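Local coordinates for protein putative pterin-4-alpha-carbinolamine dehydratase (Brucella melitensis, PDB 3JST) that probably catalyses the removal of water from 4a-hydroxytetrahydrobiopterin to give dihydrobiopterin, as a pterin-4-alpha-carbinolamine dehydratase, at residues 56-61 / 83-88; 47-52 / 90-95; 29-34 / 70-75. All coordinates share one frame; numbering follows the deposited sequence.

Contact 1 (56-61 / 83-88); sequences LDHHPE and ELDIKM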
loop_
_atom_site.group_PDB
_atom_site.type_symbol
_atom_site.label_atom_id
_atom_site.label_comp_id
_atom_site.label_asym_id
_atom_site.label_seq_id
_atom_site.Cartn_x
_atom_site.Cartn_y
_atom_site.Cartn_z
ATOM N N LEU A 56 -11.688 -3.114 -4.403
ATOM C CA LEU A 56 -11.896 -2.774 -2.991
ATOM C C LEU A 56 -12.564 -1.418 -2.749
ATOM O O LEU A 56 -12.966 -1.127 -1.619
ATOM C CB LEU A 56 -10.554 -2.754 -2.255
ATOM C CG LEU A 56 -9.754 -4.044 -2.121
ATOM C CD1 LEU A 56 -8.528 -3.764 -1.266
ATOM C CD2 LEU A 56 -10.601 -5.159 -1.522
ATOM N N ASP A 57 -12.668 -0.593 -3.791
ATOM C CA ASP A 57 -13.027 0.815 -3.642
ATOM C C ASP A 57 -12.127 1.451 -2.577
ATOM O O ASP A 57 -12.596 2.045 -1.609
ATOM C CB ASP A 57 -14.516 0.981 -3.294
ATOM C CG ASP A 57 -14.996 2.421 -3.432
ATOM O OD1 ASP A 57 -14.379 3.203 -4.197
ATOM O OD2 ASP A 57 -15.997 2.775 -2.784
ATOM N N HIS A 58 -10.824 1.287 -2.762
ATOM C CA HIS A 58 -9.832 1.739 -1.795
ATOM C C HIS A 58 -8.579 2.142 -2.567
ATOM O O HIS A 58 -7.872 1.296 -3.110
ATOM C CB HIS A 58 -9.525 0.624 -0.789
ATOM C CG HIS A 58 -8.605 1.047 0.313
ATOM N ND1 HIS A 58 -8.975 1.958 1.279
ATOM C CD2 HIS A 58 -7.331 0.690 0.599
ATOM C CE1 HIS A 58 -7.967 2.146 2.110
ATOM N NE2 HIS A 58 -6.957 1.388 1.722
ATOM N N HIS A 59 -8.315 3.441 -2.614
ATOM C CA HIS A 59 -7.347 3.980 -3.556
ATOM C C HIS A 59 -6.083 4.481 -2.874
ATOM O O HIS A 59 -6.151 5.135 -1.830
ATOM C CB HIS A 59 -8.013 5.073 -4.377
ATOM C CG HIS A 59 -9.214 4.585 -5.123
ATOM N ND1 HIS A 59 -10.491 4.674 -4.616
ATOM C CD2 HIS A 59 -9.323 3.947 -6.313
ATOM C CE1 HIS A 59 -11.341 4.143 -5.477
ATOM N NE2 HIS A 59 -10.657 3.687 -6.512
ATOM N N PRO A 60 -4.915 4.160 -3.461
ATOM C CA PRO A 60 -3.651 4.559 -2.857
ATOM C C PRO A 60 -3.321 6.023 -3.094
ATOM O O PRO A 60 -3.901 6.658 -3.981
ATOM C CB PRO A 60 -2.634 3.672 -3.584
ATOM C CG PRO A 60 -3.232 3.481 -4.946
ATOM C CD PRO A 60 -4.714 3.387 -4.704
ATOM N N GLU A 61 -2.403 6.549 -2.287
ATOM C CA GLU A 61 -1.671 7.757 -2.634
ATOM C C GLU A 61 -0.344 7.273 -3.204
ATOM O O GLU A 61 0.420 6.593 -2.509
ATOM C CB GLU A 61 -1.445 8.651 -1.414
ATOM C CG GLU A 61 -2.721 9.315 -0.900
ATOM C CD GLU A 61 -2.487 10.233 0.292
ATOM O OE1 GLU A 61 -1.326 10.383 0.734
ATOM O OE2 GLU A 61 -3.477 10.807 0.796
ATOM N N GLU A 83 -7.565 -2.826 7.725
ATOM C CA GLU A 83 -7.356 -4.051 6.956
ATOM C C GLU A 83 -7.340 -3.810 5.440
ATOM O O GLU A 83 -6.658 -4.525 4.717
ATOM C CB GLU A 83 -8.422 -5.094 7.337
ATOM C CG GLU A 83 -8.363 -6.432 6.579
ATOM C CD GLU A 83 -7.051 -7.200 6.761
ATOM O OE1 GLU A 83 -6.259 -6.873 7.670
ATOM O OE2 GLU A 83 -6.820 -8.152 5.988
ATOM N N LEU A 84 -8.072 -2.804 4.964
ATOM C CA LEU A 84 -8.042 -2.434 3.541
ATOM C C LEU A 84 -6.629 -2.056 3.064
ATOM O O LEU A 84 -6.214 -2.416 1.960
ATOM C CB LEU A 84 -8.994 -1.267 3.280
ATOM C CG LEU A 84 -10.489 -1.523 3.451
ATOM C CD1 LEU A 84 -11.278 -0.219 3.333
ATOM C CD2 LEU A 84 -10.975 -2.549 2.443
ATOM N N ASP A 85 -5.897 -1.326 3.901
ATOM C CA ASP A 85 -4.524 -0.942 3.594
ATOM C C ASP A 85 -3.610 -2.157 3.618
ATOM O O ASP A 85 -2.721 -2.297 2.773
ATOM C CB ASP A 85 -4.037 0.104 4.594
ATOM C CG ASP A 85 -4.907 1.336 4.593
ATOM O OD1 ASP A 85 -5.014 1.963 3.517
ATOM O OD2 ASP A 85 -5.494 1.658 5.651
ATOM N N ILE A 86 -3.848 -3.042 4.579
ATOM C CA ILE A 86 -3.105 -4.295 4.669
ATOM C C ILE A 86 -3.361 -5.163 3.434
ATOM O O ILE A 86 -2.433 -5.731 2.877
ATOM C CB ILE A 86 -3.466 -5.095 5.946
ATOM C CG1 ILE A 86 -3.271 -4.244 7.216
ATOM C CG2 ILE A 86 -2.636 -6.372 6.026
ATOM C CD1 ILE A 86 -1.947 -3.480 7.297
ATOM N N LYS A 87 -4.618 -5.264 3.013
ATOM C CA LYS A 87 -4.969 -6.034 1.813
ATOM C C LYS A 87 -4.287 -5.476 0.562
ATOM O O LYS A 87 -3.770 -6.234 -0.269
ATOM C CB LYS A 87 -6.488 -6.063 1.611
ATOM C CG LYS A 87 -7.218 -6.934 2.611
ATOM C CD LYS A 87 -8.730 -6.883 2.426
ATOM C CE LYS A 87 -9.194 -7.837 1.350
ATOM N NZ LYS A 87 -10.681 -7.827 1.202
ATOM N N MET A 88 -4.285 -4.153 0.436
ATOM C CA MET A 88 -3.682 -3.497 -0.719
ATOM C C MET A 88 -2.166 -3.696 -0.734
ATOM O O MET A 88 -1.598 -4.029 -1.767
ATOM C CB MET A 88 -4.034 -2.005 -0.740
ATOM C CG MET A 88 -3.395 -1.215 -1.880
ATOM S SD MET A 88 -3.811 -1.836 -3.521
ATOM C CE MET A 88 -5.430 -1.089 -3.749
#

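Contact 2 (47-52 / 90-95); sequences AQAALY and RKMNAI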
loop_
_atom_site.group_PDB
_atom_site.type_symbol
_atom_site.label_atom_id
_atom_site.label_comp_id
_atom_site.label_asym_id
_atom_site.label_seq_id
_atom_site.Cartn_x
_atom_site.Cartn_y
_atom_site.Cartn_z
ATOM N N ALA A 47 -1.089 -0.612 -13.231
ATOM C CA ALA A 47 -2.303 -1.093 -13.894
ATOM C C ALA A 47 -2.988 -2.187 -13.071
ATOM O O ALA A 47 -4.191 -2.127 -12.827
ATOM C CB ALA A 47 -1.977 -1.602 -15.303
ATOM N N GLN A 48 -2.212 -3.172 -12.630
ATOM C CA GLN A 48 -2.752 -4.261 -11.810
ATOM C C GLN A 48 -3.262 -3.773 -10.457
ATOM O O GLN A 48 -4.320 -4.202 -10.007
ATOM C CB GLN A 48 -1.707 -5.355 -11.615
ATOM C CG GLN A 48 -1.382 -6.086 -12.905
ATOM C CD GLN A 48 -0.510 -7.297 -12.693
ATOM O OE1 GLN A 48 0.624 -7.352 -13.181
ATOM N NE2 GLN A 48 -1.031 -8.283 -11.971
ATOM N N ALA A 49 -2.503 -2.886 -9.817
ATOM C CA ALA A 49 -2.891 -2.304 -8.529
ATOM C C ALA A 49 -4.164 -1.471 -8.646
ATOM O O ALA A 49 -5.009 -1.498 -7.745
ATOM C CB ALA A 49 -1.747 -1.455 -7.961
ATOM N N ALA A 50 -4.295 -0.745 -9.755
ATOM C CA ALA A 50 -5.489 0.054 -10.049
ATOM C C ALA A 50 -6.754 -0.803 -10.118
ATOM O O ALA A 50 -7.805 -0.412 -9.601
ATOM C CB ALA A 50 -5.300 0.818 -11.354
ATOM N N LEU A 51 -6.650 -1.966 -10.761
ATOM C CA LEU A 51 -7.748 -2.932 -10.799
ATOM C C LEU A 51 -8.216 -3.272 -9.396
ATOM O O LEU A 51 -9.408 -3.248 -9.109
ATOM C CB LEU A 51 -7.318 -4.229 -11.483
ATOM C CG LEU A 51 -6.936 -4.216 -12.961
ATOM C CD1 LEU A 51 -6.536 -5.625 -13.375
ATOM C CD2 LEU A 51 -8.080 -3.701 -13.817
ATOM N N TYR A 52 -7.261 -3.601 -8.530
ATOM C CA TYR A 52 -7.563 -3.996 -7.159
ATOM C C TYR A 52 -8.105 -2.821 -6.341
ATOM O O TYR A 52 -8.947 -3.010 -5.466
ATOM C CB TYR A 52 -6.322 -4.607 -6.492
ATOM C CG TYR A 52 -6.621 -5.380 -5.227
ATOM C CD1 TYR A 52 -7.434 -6.509 -5.251
ATOM C CD2 TYR A 52 -6.083 -4.991 -4.011
ATOM C CE1 TYR A 52 -7.710 -7.224 -4.084
ATOM C CE2 TYR A 52 -6.352 -5.692 -2.848
ATOM C CZ TYR A 52 -7.164 -6.804 -2.888
ATOM O OH TYR A 52 -7.421 -7.498 -1.722
ATOM N N ARG A 90 -0.490 -6.097 0.696
ATOM C CA ARG A 90 -0.318 -7.514 0.402
ATOM C C ARG A 90 -0.415 -7.791 -1.098
ATOM O O ARG A 90 0.443 -8.475 -1.651
ATOM C CB ARG A 90 -1.362 -8.343 1.164
ATOM C CG ARG A 90 -1.321 -9.843 0.894
ATOM C CD ARG A 90 -2.410 -10.605 1.656
ATOM N NE ARG A 90 -2.396 -10.306 3.085
ATOM C CZ ARG A 90 -3.444 -9.904 3.812
ATOM N NH1 ARG A 90 -4.651 -9.740 3.272
ATOM N NH2 ARG A 90 -3.281 -9.671 5.109
ATOM N N LYS A 91 -1.455 -7.255 -1.743
ATOM C CA LYS A 91 -1.678 -7.468 -3.179
ATOM C C LYS A 91 -0.566 -6.841 -4.012
ATOM O O LYS A 91 -0.081 -7.454 -4.965
ATOM C CB LYS A 91 -3.026 -6.890 -3.623
ATOM C CG LYS A 91 -3.397 -7.203 -5.077
ATOM C CD LYS A 91 -3.719 -8.690 -5.283
ATOM C CE LYS A 91 -4.382 -8.919 -6.632
ATOM N NZ LYS A 91 -4.767 -10.335 -6.855
ATOM N N MET A 92 -0.181 -5.618 -3.650
ATOM C CA MET A 92 0.928 -4.929 -4.312
ATOM C C MET A 92 2.218 -5.736 -4.227
ATOM O O MET A 92 2.945 -5.852 -5.212
ATOM C CB MET A 92 1.139 -3.542 -3.712
ATOM C CG MET A 92 0.132 -2.523 -4.204
ATOM S SD MET A 92 0.357 -0.893 -3.478
ATOM C CE MET A 92 -0.771 0.054 -4.501
ATOM N N ASN A 93 2.494 -6.293 -3.049
ATOM C CA ASN A 93 3.658 -7.158 -2.872
ATOM C C ASN A 93 3.603 -8.398 -3.765
ATOM O O ASN A 93 4.634 -8.836 -4.279
ATOM C CB ASN A 93 3.837 -7.553 -1.399
ATOM C CG ASN A 93 4.615 -6.514 -0.610
ATOM O OD1 ASN A 93 4.730 -5.362 -1.031
ATOM N ND2 ASN A 93 5.169 -6.919 0.534
ATOM N N ALA A 94 2.403 -8.946 -3.953
ATOM C CA ALA A 94 2.206 -10.100 -4.826
ATOM C C ALA A 94 2.420 -9.719 -6.293
ATOM O O ALA A 94 3.059 -10.454 -7.039
ATOM C CB ALA A 94 0.808 -10.699 -4.626
ATOM N N ILE A 95 1.893 -8.566 -6.695
ATOM C CA ILE A 95 2.048 -8.086 -8.069
ATOM C C ILE A 95 3.527 -7.823 -8.377
ATOM O O ILE A 95 4.043 -8.285 -9.391
ATOM C CB ILE A 95 1.238 -6.790 -8.318
ATOM C CG1 ILE A 95 -0.270 -7.042 -8.191
ATOM C CG2 ILE A 95 1.541 -6.223 -9.708
ATOM C CD1 ILE A 95 -1.066 -5.765 -7.950
#

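Contact 3 (29-34 / 70-75); sequences AITRSF and DVTLAT. With EDO (1,2-ethanediol), chain C.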
loop_
_atom_site.group_PDB
_atom_site.type_symbol
_atom_site.label_atom_id
_atom_site.label_comp_id
_atom_site.label_asym_id
_atom_site.label_seq_id
_atom_site.Cartn_x
_atom_site.Cartn_y
_atom_site.Cartn_z
ATOM N N ALA A 29 -0.277 5.929 8.533
ATOM C CA ALA A 29 -0.235 5.430 7.169
ATOM C C ALA A 29 0.981 4.519 7.006
ATOM O O ALA A 29 1.930 4.585 7.799
ATOM C CB ALA A 29 -0.174 6.602 6.175
ATOM N N ILE A 30 0.948 3.666 5.988
ATOM C CA ILE A 30 2.089 2.800 5.681
ATOM C C ILE A 30 2.581 3.061 4.266
ATOM O O ILE A 30 1.821 3.527 3.410
ATOM C CB ILE A 30 1.758 1.299 5.881
ATOM C CG1 ILE A 30 0.626 0.844 4.948
ATOM C CG2 ILE A 30 1.396 1.036 7.344
ATOM C CD1 ILE A 30 0.327 -0.660 5.019
ATOM N N THR A 31 3.854 2.769 4.022
ATOM C CA THR A 31 4.474 3.128 2.760
ATOM C C THR A 31 5.542 2.130 2.313
ATOM O O THR A 31 6.219 1.509 3.133
ATOM C CB THR A 31 5.072 4.566 2.827
ATOM O OG1 THR A 31 5.440 5.001 1.509
ATOM C CG2 THR A 31 6.288 4.625 3.759
ATOM N N ARG A 32 5.644 1.962 0.997
ATOM C CA ARG A 32 6.758 1.265 0.376
ATOM C C ARG A 32 7.152 1.985 -0.915
ATOM O O ARG A 32 6.293 2.496 -1.645
ATOM C CB ARG A 32 6.405 -0.192 0.063
ATOM C CG ARG A 32 7.548 -0.942 -0.628
ATOM C CD ARG A 32 7.318 -2.439 -0.747
ATOM N NE ARG A 32 8.461 -3.072 -1.404
ATOM C CZ ARG A 32 8.487 -4.310 -1.897
ATOM N NH1 ARG A 32 9.599 -4.759 -2.474
ATOM N NH2 ARG A 32 7.422 -5.105 -1.822
ATOM N N SER A 33 8.452 2.022 -1.176
ATOM C CA SER A 33 8.992 2.503 -2.433
ATOM C C SER A 33 9.392 1.297 -3.266
ATOM O O SER A 33 10.284 0.533 -2.879
ATOM C CB SER A 33 10.207 3.398 -2.189
ATOM O OG SER A 33 9.827 4.577 -1.503
ATOM N N PHE A 34 8.701 1.113 -4.386
ATOM C CA PHE A 34 9.004 0.044 -5.321
ATOM C C PHE A 34 9.978 0.577 -6.364
ATOM O O PHE A 34 9.870 1.730 -6.794
ATOM C CB PHE A 34 7.731 -0.454 -6.009
ATOM C CG PHE A 34 6.737 -1.094 -5.073
ATOM C CD1 PHE A 34 6.718 -2.475 -4.896
ATOM C CD2 PHE A 34 5.815 -0.318 -4.375
ATOM C CE1 PHE A 34 5.796 -3.072 -4.039
ATOM C CE2 PHE A 34 4.893 -0.900 -3.519
ATOM C CZ PHE A 34 4.882 -2.282 -3.351
ATOM N N ASP A 70 6.303 5.085 -5.509
ATOM C CA ASP A 70 6.186 5.245 -4.064
ATOM C C ASP A 70 4.716 5.220 -3.692
ATOM O O ASP A 70 3.934 5.997 -4.228
ATOM C CB ASP A 70 6.798 6.576 -3.613
ATOM C CG ASP A 70 8.248 6.716 -4.021
ATOM O OD1 ASP A 70 8.982 5.712 -3.964
ATOM O OD2 ASP A 70 8.644 7.831 -4.415
ATOM N N VAL A 71 4.355 4.335 -2.765
ATOM C CA VAL A 71 2.968 4.151 -2.355
ATOM C C VAL A 71 2.791 4.458 -0.870
ATOM O O VAL A 71 3.578 3.995 -0.040
ATOM C CB VAL A 71 2.504 2.700 -2.612
ATOM C CG1 VAL A 71 1.026 2.538 -2.268
ATOM C CG2 VAL A 71 2.773 2.298 -4.060
ATOM N N THR A 72 1.764 5.247 -0.554
ATOM C CA THR A 72 1.314 5.474 0.818
ATOM C C THR A 72 -0.154 5.060 0.942
ATOM O O THR A 72 -0.988 5.437 0.108
ATOM C CB THR A 72 1.451 6.955 1.226
ATOM O OG1 THR A 72 2.832 7.333 1.192
ATOM C CG2 THR A 72 0.900 7.193 2.631
ATOM N N LEU A 73 -0.463 4.290 1.983
ATOM C CA LEU A 73 -1.811 3.772 2.202
ATOM C C LEU A 73 -2.343 4.174 3.572
ATOM O O LEU A 73 -1.672 3.991 4.588
ATOM C CB LEU A 73 -1.823 2.246 2.087
ATOM C CG LEU A 73 -1.326 1.624 0.777
ATOM C CD1 LEU A 73 -1.262 0.105 0.910
ATOM C CD2 LEU A 73 -2.194 2.031 -0.409
ATOM N N ALA A 74 -3.552 4.729 3.574
ATOM C CA ALA A 74 -4.333 4.971 4.784
ATOM C C ALA A 74 -5.807 4.949 4.381
ATOM O O ALA A 74 -6.128 5.082 3.199
ATOM C CB ALA A 74 -3.971 6.316 5.406
ATOM N N THR A 75 -6.690 4.781 5.360
ATOM C CA THR A 75 -8.127 4.698 5.120
ATOM C C THR A 75 -8.781 5.980 5.614
ATOM O O THR A 75 -8.851 6.226 6.816
ATOM C CB THR A 75 -8.738 3.485 5.840
ATOM O OG1 THR A 75 -8.052 2.298 5.426
ATOM C CG2 THR A 75 -10.237 3.349 5.528
HETATM C C1 EDO C . 2.670 9.237 -1.598
HETATM O O1 EDO C . 3.262 10.481 -1.990
HETATM C C2 EDO C . 3.536 8.082 -2.066
HETATM O O2 EDO C . 4.426 7.695 -1.017
#

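Contact 1 (56-61 / 83-88)
H58 and L84 bring the two backbones nearest, CA to CA 7.0 Å, where the loop after helix 39-56 passes the first turns of helix 83-96. D57, with a positive phi of 51°, ends the earlier helix and turns the chain into the His-His-Pro sequence H58-H59-P60, a signature of the pterin carbinolamine dehydratases whose histidines line the pterin site in relatives. H58 probably lines the pterin site here too, as in those relatives.

The imidazole of H58 is fixed in two directions. Over one face of the ring lies L84, whose CB sits 3.6 Å from the ring centroid and almost exactly on the normal, a CH-pi contact. At the ring edge, NE2 donates to D85 OD1 over 2.7 Å, with a moderately bent N-H...O angle of 146°. The acceptor is in the plane of the imidazole, yet the donor stands above the plane of the carboxylate, 58° out of it. The other oxygen, D85 OD2, accepts from the backbone N of T82 and is hydrogen-bonded to T75 OG1, so the carboxylate that binds H58 has T75 and T82 as second-shell partners.

Further along the helix M88, bent at chi2 and chi3, brings its methyl CE to the loop backbone. L56 meets K87 obliquely at the margin, with CD2 3.8 Å from NZ. Deeper in, M88 CE rests 3.5 Å from the carbonyl O of H58.

Contact 2 (47-52 / 90-95)
Q48, A49 and Y52 of helix 39-56 face K91, M92 and I95 of helix 83-96 across an antiparallel helix pair, part of the helical layer of the two-layer alpha/beta fold of this family. The evidence is in the axes: the two short segments run at 151° to each other and approach to 10.0 Å. The backbones come closest where the small A49 stands against M92, CA to CA 6.3 Å.

Residues one turn apart divide the contact into two ends. At one end Y52 presents a ring face to K91. The lysine CG is anti to the backbone N (chi1 -174°), which puts it over this face: it lies 3.8 Å from the ring centroid, displaced toward the rim in a CH-pi contact, while CB reaches Y52 CE2 at 3.6 Å. The touching is thus done by methylene groups close to the lysine backbone.

At the other end Q48 and I95 lie alongside each other, their chains running opposite ways. I95 CD1 reaches Q48 CB at 3.7 Å and comes equally near the backbone N of A49, so the isoleucine tip fits against the helix backbone itself. Its second branch, CG2, lies beside the amide end of Q48, 3.8 Å from CD. Between the two ends the extended chain of M92 carries its methyl to A49, CE to CB 3.9 Å. No hydrogen bond joins the segments; apart from the A49 N and the Q48 amide, which I95 brushes, the meeting atoms are carbons.

M92 and A49 both continue onto W62 of strand 61-65, and M92 also touches F34 of strand 30-35. F45, a turn earlier on helix 39-56, adds further cover to M92 and I95, so that the buried side of this helix pair lies against the sheet.

Contact 3 (29-34 / 70-75)
I30 pairs with L73 and R32 with V71 as hydrogen-bonded antiparallel pairs, while T31-T72, between them, and S33-D70, beyond R32-V71, are non-hydrogen-bonded pairs; the strand axes lie 4.7 Å apart at 170°. In the first pair L73 N reaches I30 O over 2.8 Å, and I30 N returns a bond to L73 O.

The tight side is the face carrying I30, R32, V71 and L73. I30 CG1 packs against L73 CB, and F34 CE2 meets V71 CG2 at 3.9 Å. Beside them the extended R32 lies over F34: its CD stands 3.5 Å above the phenyl plane, toward the rim, before NH2 hydrogen-bonds N93 OD1 of helix 83-96. M92 and M88 cover V71 and L73 from that helix, and helix 8-16 reaches I30 through M11 and L15.

Polar groups mark the looser face. OG1 of T31, anti to the backbone N (chi1 -169°), donates to V71 O over 2.6 Å from 42° above the carbonyl plane. R32 N occupies a position within that plane, giving V71 O two grips. S33 OG donates to D70 OD1 (2.8 Å) from above the carboxylate plane, at an exposed serine. T72 OG1 is hydrogen-bonded to O2 of a 1,2-ethanediol molecule at 2.7 Å, probably taken from the crystallisation liquor.

One face under helices and the other bearing T31, S33, D70 and T72 fits the central strands of the two-layer alpha/beta fold, here the antiparallel four-stranded sheet of the dehydratase family.

Overall arrangement
Helix 83-96 ties all three contacts together: its first turns belong to contact 1, its later ones to contact 2, and both lie against strand 70-73 of contact 3. Contact 1 is centred about 10 Å from each of the others, whose centres are about 13 Å apart. M88 SD, 3.9 Å from Y52 CD2, bridges contacts 1 and 2. E61 O and T72 N, 2.7 Å apart, join contact 1 to the sheet; the N93 OD1 to R32 NH2 hydrogen bond, 2.8 Å, joins contact 2 to contact 3. The ethanediol O2 lies 13.3 Å from H58 NE2, on the sheet face carrying T31 and T72, opposite that covered by helix 83-96, away from the presumed pterin site.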